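Local coordinates for BH0493 protein (Bacillus halodurans C-125, PDB 2QEE), which binds zinc and is a putative metal-dependent enzyme of the amidohydrolase superfamily, at residues C[264-269]-C[274-279]; C[381-386]-C[399-404]; C[147-152]-C[188-193]. All coordinates share one frame; numbering follows the deposited sequence.

Overall arrangement
The three contacts show how differently one amidohydrolase chain fastens its parts. Contact 1 is a backbone-rich antiparallel turn after strand 257-264, near the metal site: the side chain of Lys265 lies about 9 Å from the bound zinc ion. Contact 3 lies at a similar remove, with the side chain of Pro148 about 12 Å from that of His30, a zinc ligand; its nearest atoms are about 10 Å from those of contact 1. Contact 2 pins two C-terminal helices together far from the metal, its centre 38 Å from that of contact 1 and 46 Å from that of contact 3. Contacts 1 and 2 both adjoin neighbouring subunits.

Contact 1: C[264-269]-C[274-279]; sequences KKRVHP and AGDFVG
Asp276 holds the loop that follows Lys264 with both carboxylate oxygens. Asp276 OD2 receives Lys265 NZ in a salt bridge of 2.8 Å, met on the syn side, while Asp276 OD1 accepts the backbone N of Arg266 on its anti side in a nearly straight bond (170°). One carboxylate thus ties down a flexible charge and a fixed peptide N-H at once. The lysine reaches it by folding back: its chain bends at both chi2 and chi3 (each -71°), bringing CD and CE alongside the carboxylate before NZ closes the bridge. A water donates to Asp276 OD1 at 2.8 Å and accepts a weak bond from Lys265 NZ, so it spans the ion pair.

Beside this polar grip, Val267 sets CG1 3.5 Å from Phe277 CB, and its CG2 packs against the same carbon and against Gly275 O. That carbonyl accepts His268 N on a lone pair in the carbonyl plane, with a weaker, bent bond from Val267 N. Gly275 sits where a side chain would run into His268 O.

Two backbone bonds set the register at the strand end: Phe277 N gives an almost linear bond (178°) to Lys264 O, and Lys264 N returns one to Phe277 O, approaching from above the carbonyl plane. Farther out, the second subunit covers the turn, where its Glu287 forms a salt bridge with Lys264 NZ and its Phe318 ring lies nearly parallel to that of His268. Within the chain, Trp328 touches Asp276.

The pairing of Lys264 with Phe277 is an antiparallel hydrogen-bonded pair, by which short strand 277-278 turns back onto the end of strand 257-264. Such an excursion after a core strand is consistent with the active-site loops of the amidohydrolase barrel, here close to the zinc.

Contact 2: C[381-386]-C[399-404]; sequences DKYDDI and KRDVAD
The two long C-terminal helices, 363-388 and 395-414, are successive in the chain and packed against each other, and a single tyrosine-carboxylate hydrogen bond bridges these segments of them, between Tyr383 and Asp401. The backbones stay well apart, 10.9 Å between the CA atoms of these residues, so the gap is spanned by the phenol and the aspartate side chain together. Tyr383 OH donates to Asp401 OD2 at 2.5 Å, a short distance that suggests a strong bond, and uses the anti lone pair of that oxygen. Ring and carboxylate are nearly coplanar, 15° apart, and OD2 lies in the ring plane at its edge, 3.4 Å from CE1. In each residue CG stands anti to the carbonyl carbon (chi1 -72° for Tyr383, -65° for Asp401), a setting that carries both polar ends into the space between the helices.

The other oxygen is gripped from its own helix. Arg400 comes side-on, NE and NH2 both meeting OD1 at 3.2 Å from the same face of the carboxylate plane, with OD1 close to the guanidinium plane. This neighbouring positive charge would probably favour the ionised carboxylate, although the residue is buried. An alanine in place of Asp401 would probably leave the hydroxyl of Tyr383 without its acceptor and the NE and NH2 of Arg400 without their counter-charge.

The joint also faces another chain: Ser89 of the third subunit hydrogen-bonds to OD2, and Ile86 O of that subunit accepts from Arg400 NH1. Leu11 and Val15 of helix 8-21 pack against Tyr383 within the chain. Between the segments the touch is confined to the end of the Tyr383 side chain, where the hydroxyl oxygen of Tyr383 also comes within 3.2 Å of Asp401 CB.

Contact 3: C[147-152]-C[188-193]; sequences DPFDDN and RDWGYK
Phe149 and Trp190 meet where two loops adjoin helices: the first in a type I beta turn, Asp147 to Asp150, just before helix 151-158, the second at the C-terminal end of helix 180-189, closed by a Schellman motif at Gly191. The contact is apolar and made by CD1 and CE1 of Phe149 and the outer end of the indole. Trp190 reaches over with the far end of its six-membered ring, CZ3 lying 3.8 Å from Phe149 CD1 and equally near CE1. Phe149 CD1 sits close to the indole plane, at its edge, whereas the planes are inclined at 46° and the centroids stand 5.8 Å apart, a geometry that is oblique.

The two aromatic side chains start out from their backbones in much the same way, and it is the second torsion that tells them apart: the phenyl is turned almost perpendicular (chi2 -88°), the indole much less (chi2 -31°), which sends its six-membered ring out toward the turn.

The turn is braced from within. Asp147 OD1 accepts Phe149 N from above the carboxylate plane, forming an Asx turn, and Asp147 OD2 pairs with Arg172. Asp150 serves as N-cap of the helix that follows. Phe209 of helix 200-217 meets both aromatics, joining that helix to the two loops, while Arg186 of helix 180-189 binds Phe149 O and Asp151. Beside the phenyl, the indole also comes near the turn's backbone, Trp190 CH2 lying 3.9 Å from Pro148 O.

Contact 1: C[264-269]-C[274-279]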
loop_
_atom_site.group_PDB
_atom_site.type_symbol
_atom_site.label_atom_id
_atom_site.label_comp_id
_atom_site.label_asym_id
_atom_site.label_seq_id
_atom_site.Cartn_x
_atom_site.Cartn_y
_atom_site.Cartn_z
ATOM N N LYS C 264 9.820 -10.468 12.932
ATOM C CA LYS C 264 11.249 -10.383 13.276
ATOM C C LYS C 264 11.346 -10.332 14.823
ATOM O O LYS C 264 11.021 -9.333 15.464
ATOM C CB LYS C 264 11.863 -9.140 12.598
ATOM C CG LYS C 264 13.360 -8.963 12.961
ATOM C CD LYS C 264 14.039 -7.954 11.984
ATOM C CE LYS C 264 15.562 -8.014 12.152
ATOM N NZ LYS C 264 16.250 -6.840 11.545
ATOM N N LYS C 265 11.793 -11.426 15.439
ATOM C CA LYS C 265 11.736 -11.528 16.904
ATOM C C LYS C 265 12.719 -10.662 17.681
ATOM O O LYS C 265 13.877 -10.499 17.283
ATOM C CB LYS C 265 11.941 -12.980 17.368
ATOM C CG LYS C 265 10.966 -14.025 16.799
ATOM C CD LYS C 265 9.561 -13.913 17.328
ATOM C CE LYS C 265 9.447 -14.337 18.771
ATOM N NZ LYS C 265 8.081 -14.006 19.341
ATOM N N ARG C 266 12.259 -10.128 18.801
ATOM C CA ARG C 266 13.154 -9.526 19.800
ATOM C C ARG C 266 14.085 -8.444 19.244
ATOM O O ARG C 266 15.317 -8.438 19.529
ATOM C CB ARG C 266 13.977 -10.632 20.481
ATOM C CG ARG C 266 13.122 -11.644 21.245
ATOM C CD ARG C 266 14.023 -12.807 21.751
ATOM N NE ARG C 266 14.629 -13.547 20.636
ATOM C CZ ARG C 266 14.053 -14.577 20.012
ATOM N NH1 ARG C 266 12.856 -15.024 20.390
ATOM N NH2 ARG C 266 14.684 -15.161 19.003
ATOM N N VAL C 267 13.525 -7.516 18.467
ATOM C CA VAL C 267 14.332 -6.344 18.052
ATOM C C VAL C 267 14.607 -5.409 19.232
ATOM O O VAL C 267 15.574 -4.645 19.200
ATOM C CB VAL C 267 13.775 -5.562 16.817
ATOM C CG1 VAL C 267 13.595 -6.554 15.630
ATOM C CG2 VAL C 267 12.564 -4.714 17.172
ATOM N N HIS C 268 13.758 -5.477 20.261
ATOM C CA HIS C 268 13.945 -4.693 21.502
ATOM C C HIS C 268 13.692 -5.740 22.579
ATOM O O HIS C 268 12.554 -5.883 23.044
ATOM C CB HIS C 268 12.899 -3.556 21.591
ATOM C CG HIS C 268 13.174 -2.495 22.640
ATOM N ND1 HIS C 268 13.963 -2.700 23.761
ATOM C CD2 HIS C 268 12.665 -1.248 22.775
ATOM C CE1 HIS C 268 13.985 -1.593 24.492
ATOM N NE2 HIS C 268 13.193 -0.700 23.922
ATOM N N PRO C 269 14.732 -6.515 22.961
ATOM C CA PRO C 269 14.515 -7.636 23.904
ATOM C C PRO C 269 13.864 -7.256 25.223
ATOM O O PRO C 269 13.046 -8.038 25.714
ATOM C CB PRO C 269 15.933 -8.168 24.146
ATOM C CG PRO C 269 16.658 -7.856 22.833
ATOM C CD PRO C 269 16.143 -6.442 22.527
ATOM N N ALA C 274 6.278 -7.480 23.599
ATOM C CA ALA C 274 6.134 -6.198 22.858
ATOM C C ALA C 274 7.389 -5.831 22.012
ATOM O O ALA C 274 7.483 -4.712 21.473
ATOM C CB ALA C 274 5.827 -5.048 23.860
ATOM N N GLY C 275 8.393 -6.710 21.962
ATOM C CA GLY C 275 9.650 -6.318 21.275
ATOM C C GLY C 275 9.843 -6.884 19.866
ATOM O O GLY C 275 10.959 -6.830 19.325
ATOM N N ASP C 276 8.767 -7.420 19.270
ATOM C CA ASP C 276 8.892 -8.077 17.952
ATOM C C ASP C 276 8.528 -7.095 16.840
ATOM O O ASP C 276 7.657 -6.239 17.042
ATOM C CB ASP C 276 7.949 -9.269 17.887
ATOM C CG ASP C 276 8.361 -10.417 18.835
ATOM O OD1 ASP C 276 9.513 -10.464 19.335
ATOM O OD2 ASP C 276 7.529 -11.324 19.001
ATOM N N PHE C 277 9.206 -7.217 15.699
ATOM C CA PHE C 277 9.069 -6.293 14.598
ATOM C C PHE C 277 8.569 -7.081 13.372
ATOM O O PHE C 277 8.115 -8.274 13.494
ATOM C CB PHE C 277 10.442 -5.575 14.421
ATOM C CG PHE C 277 10.486 -4.451 13.369
ATOM C CD1 PHE C 277 9.464 -3.508 13.201
ATOM C CD2 PHE C 277 11.628 -4.320 12.563
ATOM C CE1 PHE C 277 9.591 -2.448 12.241
ATOM C CE2 PHE C 277 11.756 -3.246 11.632
ATOM C CZ PHE C 277 10.692 -2.360 11.442
ATOM N N VAL C 278 8.571 -6.412 12.231
ATOM C CA VAL C 278 8.021 -6.959 10.992
ATOM C C VAL C 278 8.979 -6.762 9.802
ATOM O O VAL C 278 9.755 -5.771 9.764
ATOM C CB VAL C 278 6.670 -6.221 10.716
ATOM C CG1 VAL C 278 6.871 -4.707 10.501
ATOM C CG2 VAL C 278 5.919 -6.875 9.475
ATOM N N GLY C 279 8.921 -7.655 8.807
ATOM C CA GLY C 279 9.649 -7.432 7.543
ATOM C C GLY C 279 8.835 -8.070 6.434
ATOM O O GLY C 279 8.110 -9.050 6.688
HETATM O O HOH W 1 9.228 -11.777 21.761
#

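Contact 2: C[381-386]-C[399-404]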
loop_
_atom_site.group_PDB
_atom_site.type_symbol
_atom_site.label_atom_id
_atom_site.label_comp_id
_atom_site.label_asym_id
_atom_site.label_seq_id
_atom_site.Cartn_x
_atom_site.Cartn_y
_atom_site.Cartn_z
ATOM N N ASP C 381 -21.088 -3.085 0.243
ATOM C CA ASP C 381 -20.619 -2.510 -1.045
ATOM C C ASP C 381 -20.620 -3.564 -2.159
ATOM O O ASP C 381 -21.021 -3.272 -3.300
ATOM C CB ASP C 381 -19.186 -1.983 -0.874
ATOM C CG ASP C 381 -19.158 -0.548 -0.331
ATOM O OD1 ASP C 381 -20.245 0.137 -0.274
ATOM O OD2 ASP C 381 -18.038 -0.083 0.045
ATOM N N LYS C 382 -20.110 -4.773 -1.850
ATOM C CA LYS C 382 -20.011 -5.821 -2.883
ATOM C C LYS C 382 -21.384 -6.340 -3.326
ATOM O O LYS C 382 -21.608 -6.542 -4.511
ATOM C CB LYS C 382 -19.086 -6.969 -2.421
ATOM C CG LYS C 382 -17.606 -6.720 -2.762
ATOM C CD LYS C 382 -17.039 -5.430 -2.117
ATOM C CE LYS C 382 -15.517 -5.195 -2.477
ATOM N NZ LYS C 382 -15.471 -4.814 -3.927
ATOM N N TYR C 383 -22.296 -6.562 -2.373
ATOM C CA TYR C 383 -23.646 -6.919 -2.725
ATOM C C TYR C 383 -24.309 -5.827 -3.503
ATOM O O TYR C 383 -24.985 -6.121 -4.512
ATOM C CB TYR C 383 -24.472 -7.260 -1.494
ATOM C CG TYR C 383 -24.100 -8.585 -0.866
ATOM C CD1 TYR C 383 -24.091 -9.790 -1.618
ATOM C CD2 TYR C 383 -23.827 -8.654 0.511
ATOM C CE1 TYR C 383 -23.805 -11.024 -0.996
ATOM C CE2 TYR C 383 -23.522 -9.873 1.130
ATOM C CZ TYR C 383 -23.498 -11.022 0.355
ATOM O OH TYR C 383 -23.207 -12.200 1.033
ATOM N N ASP C 384 -24.136 -4.574 -3.077
ATOM C CA ASP C 384 -24.781 -3.469 -3.808
ATOM C C ASP C 384 -24.311 -3.396 -5.236
ATOM O O ASP C 384 -25.108 -3.154 -6.128
ATOM C CB ASP C 384 -24.584 -2.130 -3.116
ATOM C CG ASP C 384 -25.584 -1.059 -3.623
ATOM O OD1 ASP C 384 -26.758 -1.396 -3.852
ATOM O OD2 ASP C 384 -25.144 0.080 -3.772
ATOM N N ASP C 385 -23.016 -3.612 -5.474
ATOM C CA ASP C 385 -22.506 -3.584 -6.834
ATOM C C ASP C 385 -23.160 -4.630 -7.726
ATOM O O ASP C 385 -23.434 -4.329 -8.879
ATOM C CB ASP C 385 -20.981 -3.747 -6.818
ATOM C CG ASP C 385 -20.262 -2.423 -6.428
ATOM O OD1 ASP C 385 -20.926 -1.335 -6.327
ATOM O OD2 ASP C 385 -19.030 -2.449 -6.264
ATOM N N ILE C 386 -23.373 -5.853 -7.222
ATOM C CA ILE C 386 -24.072 -6.842 -8.058
ATOM C C ILE C 386 -25.574 -6.581 -8.136
ATOM O O ILE C 386 -26.189 -6.882 -9.186
ATOM C CB ILE C 386 -23.718 -8.293 -7.725
ATOM C CG1 ILE C 386 -24.097 -8.667 -6.278
ATOM C CG2 ILE C 386 -22.209 -8.534 -8.072
ATOM C CD1 ILE C 386 -23.846 -10.244 -5.985
ATOM N N LYS C 399 -26.909 -14.933 4.313
ATOM C CA LYS C 399 -26.662 -15.757 5.543
ATOM C C LYS C 399 -25.673 -16.885 5.248
ATOM O O LYS C 399 -24.745 -17.106 6.028
ATOM C CB LYS C 399 -28.001 -16.283 6.071
ATOM C CG LYS C 399 -28.717 -15.191 6.831
ATOM C CD LYS C 399 -30.066 -15.718 7.326
ATOM C CE LYS C 399 -30.826 -14.629 8.079
ATOM N NZ LYS C 399 -31.904 -15.188 8.925
ATOM N N ARG C 400 -25.808 -17.508 4.074
ATOM C CA ARG C 400 -24.926 -18.564 3.629
ATOM C C ARG C 400 -23.474 -18.035 3.467
ATOM O O ARG C 400 -22.487 -18.630 3.934
ATOM C CB ARG C 400 -25.444 -19.090 2.296
ATOM C CG ARG C 400 -24.521 -20.024 1.646
ATOM C CD ARG C 400 -24.842 -20.214 0.185
ATOM N NE ARG C 400 -24.628 -18.948 -0.543
ATOM C CZ ARG C 400 -25.098 -18.739 -1.761
ATOM N NH1 ARG C 400 -25.783 -19.718 -2.366
ATOM N NH2 ARG C 400 -24.880 -17.574 -2.366
ATOM N N ASP C 401 -23.326 -16.923 2.756
ATOM C CA ASP C 401 -21.992 -16.368 2.489
ATOM C C ASP C 401 -21.337 -15.972 3.823
ATOM O O ASP C 401 -20.113 -16.161 3.973
ATOM C CB ASP C 401 -22.093 -15.092 1.617
ATOM C CG ASP C 401 -22.647 -15.337 0.191
ATOM O OD1 ASP C 401 -22.602 -16.439 -0.355
ATOM O OD2 ASP C 401 -23.210 -14.345 -0.336
ATOM N N VAL C 402 -22.107 -15.360 4.728
ATOM C CA VAL C 402 -21.599 -14.908 6.007
ATOM C C VAL C 402 -21.135 -16.124 6.829
ATOM O O VAL C 402 -20.071 -16.110 7.454
ATOM C CB VAL C 402 -22.620 -14.014 6.766
ATOM C CG1 VAL C 402 -22.198 -13.791 8.226
ATOM C CG2 VAL C 402 -22.738 -12.643 6.049
ATOM N N ALA C 403 -21.916 -17.208 6.741
ATOM C CA ALA C 403 -21.515 -18.436 7.452
ATOM C C ALA C 403 -20.209 -18.988 6.856
ATOM O O ALA C 403 -19.360 -19.496 7.613
ATOM C CB ALA C 403 -22.651 -19.475 7.394
ATOM N N ASP C 404 -20.027 -18.911 5.538
ATOM C CA ASP C 404 -18.793 -19.352 4.910
ATOM C C ASP C 404 -17.618 -18.556 5.457
ATOM O O ASP C 404 -16.618 -19.126 5.922
ATOM C CB ASP C 404 -18.874 -19.187 3.383
ATOM C CG ASP C 404 -19.686 -20.304 2.717
ATOM O OD1 ASP C 404 -19.847 -21.389 3.328
ATOM O OD2 ASP C 404 -20.165 -20.097 1.574
#

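Contact 3: C[147-152]-C[188-193]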
loop_
_atom_site.group_PDB
_atom_site.type_symbol
_atom_site.label_atom_id
_atom_site.label_comp_id
_atom_site.label_asym_id
_atom_site.label_seq_id
_atom_site.Cartn_x
_atom_site.Cartn_y
_atom_site.Cartn_z
ATOM N N ASP C 147 1.199 -25.525 22.840
ATOM C CA ASP C 147 2.646 -25.630 22.728
ATOM C C ASP C 147 3.179 -26.714 23.677
ATOM O O ASP C 147 3.253 -26.481 24.885
ATOM C CB ASP C 147 3.294 -24.308 23.085
ATOM C CG ASP C 147 4.791 -24.317 22.829
ATOM O OD1 ASP C 147 5.355 -25.388 22.541
ATOM O OD2 ASP C 147 5.394 -23.233 22.856
ATOM N N PRO C 148 3.517 -27.873 23.119
ATOM C CA PRO C 148 3.941 -29.001 23.955
ATOM C C PRO C 148 5.302 -28.737 24.596
ATOM O O PRO C 148 5.738 -29.514 25.465
ATOM C CB PRO C 148 4.021 -30.145 22.990
ATOM C CG PRO C 148 4.153 -29.565 21.675
ATOM C CD PRO C 148 3.496 -28.229 21.704
ATOM N N PHE C 149 5.973 -27.670 24.169
ATOM C CA PHE C 149 7.257 -27.317 24.747
ATOM C C PHE C 149 7.062 -26.445 25.961
ATOM O O PHE C 149 7.983 -26.249 26.763
ATOM C CB PHE C 149 8.152 -26.654 23.712
ATOM C CG PHE C 149 8.473 -27.555 22.582
ATOM C CD1 PHE C 149 9.562 -28.401 22.645
ATOM C CD2 PHE C 149 7.673 -27.581 21.453
ATOM C CE1 PHE C 149 9.848 -29.252 21.598
ATOM C CE2 PHE C 149 7.948 -28.449 20.395
ATOM C CZ PHE C 149 9.039 -29.288 20.488
ATOM N N ASP C 150 5.860 -25.917 26.143
ATOM C CA ASP C 150 5.605 -25.154 27.355
ATOM C C ASP C 150 5.218 -26.075 28.535
ATOM O O ASP C 150 4.149 -26.713 28.544
ATOM C CB ASP C 150 4.567 -24.042 27.170
ATOM C CG ASP C 150 4.467 -23.147 28.413
ATOM O OD1 ASP C 150 5.152 -22.101 28.476
ATOM O OD2 ASP C 150 3.761 -23.498 29.370
ATOM N N ASP C 151 6.078 -26.095 29.551
ATOM C CA ASP C 151 5.867 -26.951 30.752
ATOM C C ASP C 151 4.499 -26.794 31.406
ATOM O O ASP C 151 3.852 -27.787 31.759
ATOM C CB ASP C 151 6.974 -26.697 31.789
ATOM C CG ASP C 151 8.361 -27.079 31.293
ATOM O OD1 ASP C 151 8.512 -27.776 30.260
ATOM O OD2 ASP C 151 9.335 -26.654 31.954
ATOM N N ASN C 152 4.063 -25.555 31.579
ATOM C CA ASN C 152 2.773 -25.285 32.171
ATOM C C ASN C 152 1.541 -25.628 31.305
ATOM O O ASN C 152 0.418 -25.710 31.812
ATOM C CB ASN C 152 2.695 -23.852 32.657
ATOM C CG ASN C 152 1.359 -23.541 33.306
ATOM O OD1 ASN C 152 0.526 -22.868 32.709
ATOM N ND2 ASN C 152 1.122 -24.084 34.504
ATOM N N ARG C 188 15.122 -35.702 23.257
ATOM C CA ARG C 188 15.892 -36.766 23.945
ATOM C C ARG C 188 15.425 -37.039 25.382
ATOM O O ARG C 188 15.151 -38.188 25.741
ATOM C CB ARG C 188 17.384 -36.430 23.944
ATOM C CG ARG C 188 17.972 -36.391 22.596
ATOM C CD ARG C 188 19.464 -36.028 22.635
ATOM N NE ARG C 188 20.067 -36.290 21.331
ATOM C CZ ARG C 188 21.109 -35.625 20.840
ATOM N NH1 ARG C 188 21.665 -34.642 21.544
ATOM N NH2 ARG C 188 21.582 -35.937 19.637
ATOM N N ASP C 189 15.321 -36.002 26.196
ATOM C CA ASP C 189 14.746 -36.142 27.531
ATOM C C ASP C 189 13.388 -36.858 27.539
ATOM O O ASP C 189 12.999 -37.437 28.558
ATOM C CB ASP C 189 14.541 -34.775 28.167
ATOM C CG ASP C 189 15.835 -34.098 28.565
ATOM O OD1 ASP C 189 16.945 -34.567 28.207
ATOM O OD2 ASP C 189 15.726 -33.063 29.249
ATOM N N TRP C 190 12.662 -36.799 26.413
ATOM C CA TRP C 190 11.277 -37.284 26.345
ATOM C C TRP C 190 11.196 -38.638 25.638
ATOM O O TRP C 190 10.099 -39.137 25.372
ATOM C CB TRP C 190 10.365 -36.221 25.655
ATOM C CG TRP C 190 10.168 -34.922 26.467
ATOM C CD1 TRP C 190 10.165 -34.792 27.837
ATOM C CD2 TRP C 190 9.918 -33.596 25.949
ATOM N NE1 TRP C 190 9.948 -33.479 28.195
ATOM C CE2 TRP C 190 9.793 -32.723 27.060
ATOM C CE3 TRP C 190 9.805 -33.063 24.657
ATOM C CZ2 TRP C 190 9.554 -31.346 26.922
ATOM C CZ3 TRP C 190 9.552 -31.681 24.518
ATOM C CH2 TRP C 190 9.451 -30.840 25.650
ATOM N N GLY C 191 12.358 -39.219 25.302
ATOM C CA GLY C 191 12.422 -40.532 24.677
ATOM C C GLY C 191 12.462 -40.599 23.169
ATOM O O GLY C 191 12.339 -41.689 22.579
ATOM N N TYR C 192 12.635 -39.432 22.535
ATOM C CA TYR C 192 12.751 -39.355 21.075
ATOM C C TYR C 192 14.233 -39.311 20.731
ATOM O O TYR C 192 14.895 -38.318 20.931
ATOM C CB TYR C 192 11.984 -38.134 20.522
ATOM C CG TYR C 192 10.528 -38.165 20.923
ATOM C CD1 TYR C 192 9.607 -38.935 20.206
ATOM C CD2 TYR C 192 10.084 -37.468 22.033
ATOM C CE1 TYR C 192 8.307 -39.001 20.579
ATOM C CE2 TYR C 192 8.748 -37.546 22.425
ATOM C CZ TYR C 192 7.883 -38.312 21.686
ATOM O OH TYR C 192 6.552 -38.374 22.051
ATOM N N LYS C 193 14.729 -40.429 20.243
ATOM C CA LYS C 193 16.174 -40.659 20.155
ATOM C C LYS C 193 16.686 -40.059 18.861
ATOM O O LYS C 193 17.008 -40.764 17.902
ATOM C CB LYS C 193 16.476 -42.163 20.263
ATOM C CG LYS C 193 16.256 -42.691 21.690
ATOM C CD LYS C 193 16.471 -44.198 21.795
ATOM C CE LYS C 193 15.139 -44.955 21.770
ATOM N NZ LYS C 193 15.260 -46.318 22.406
#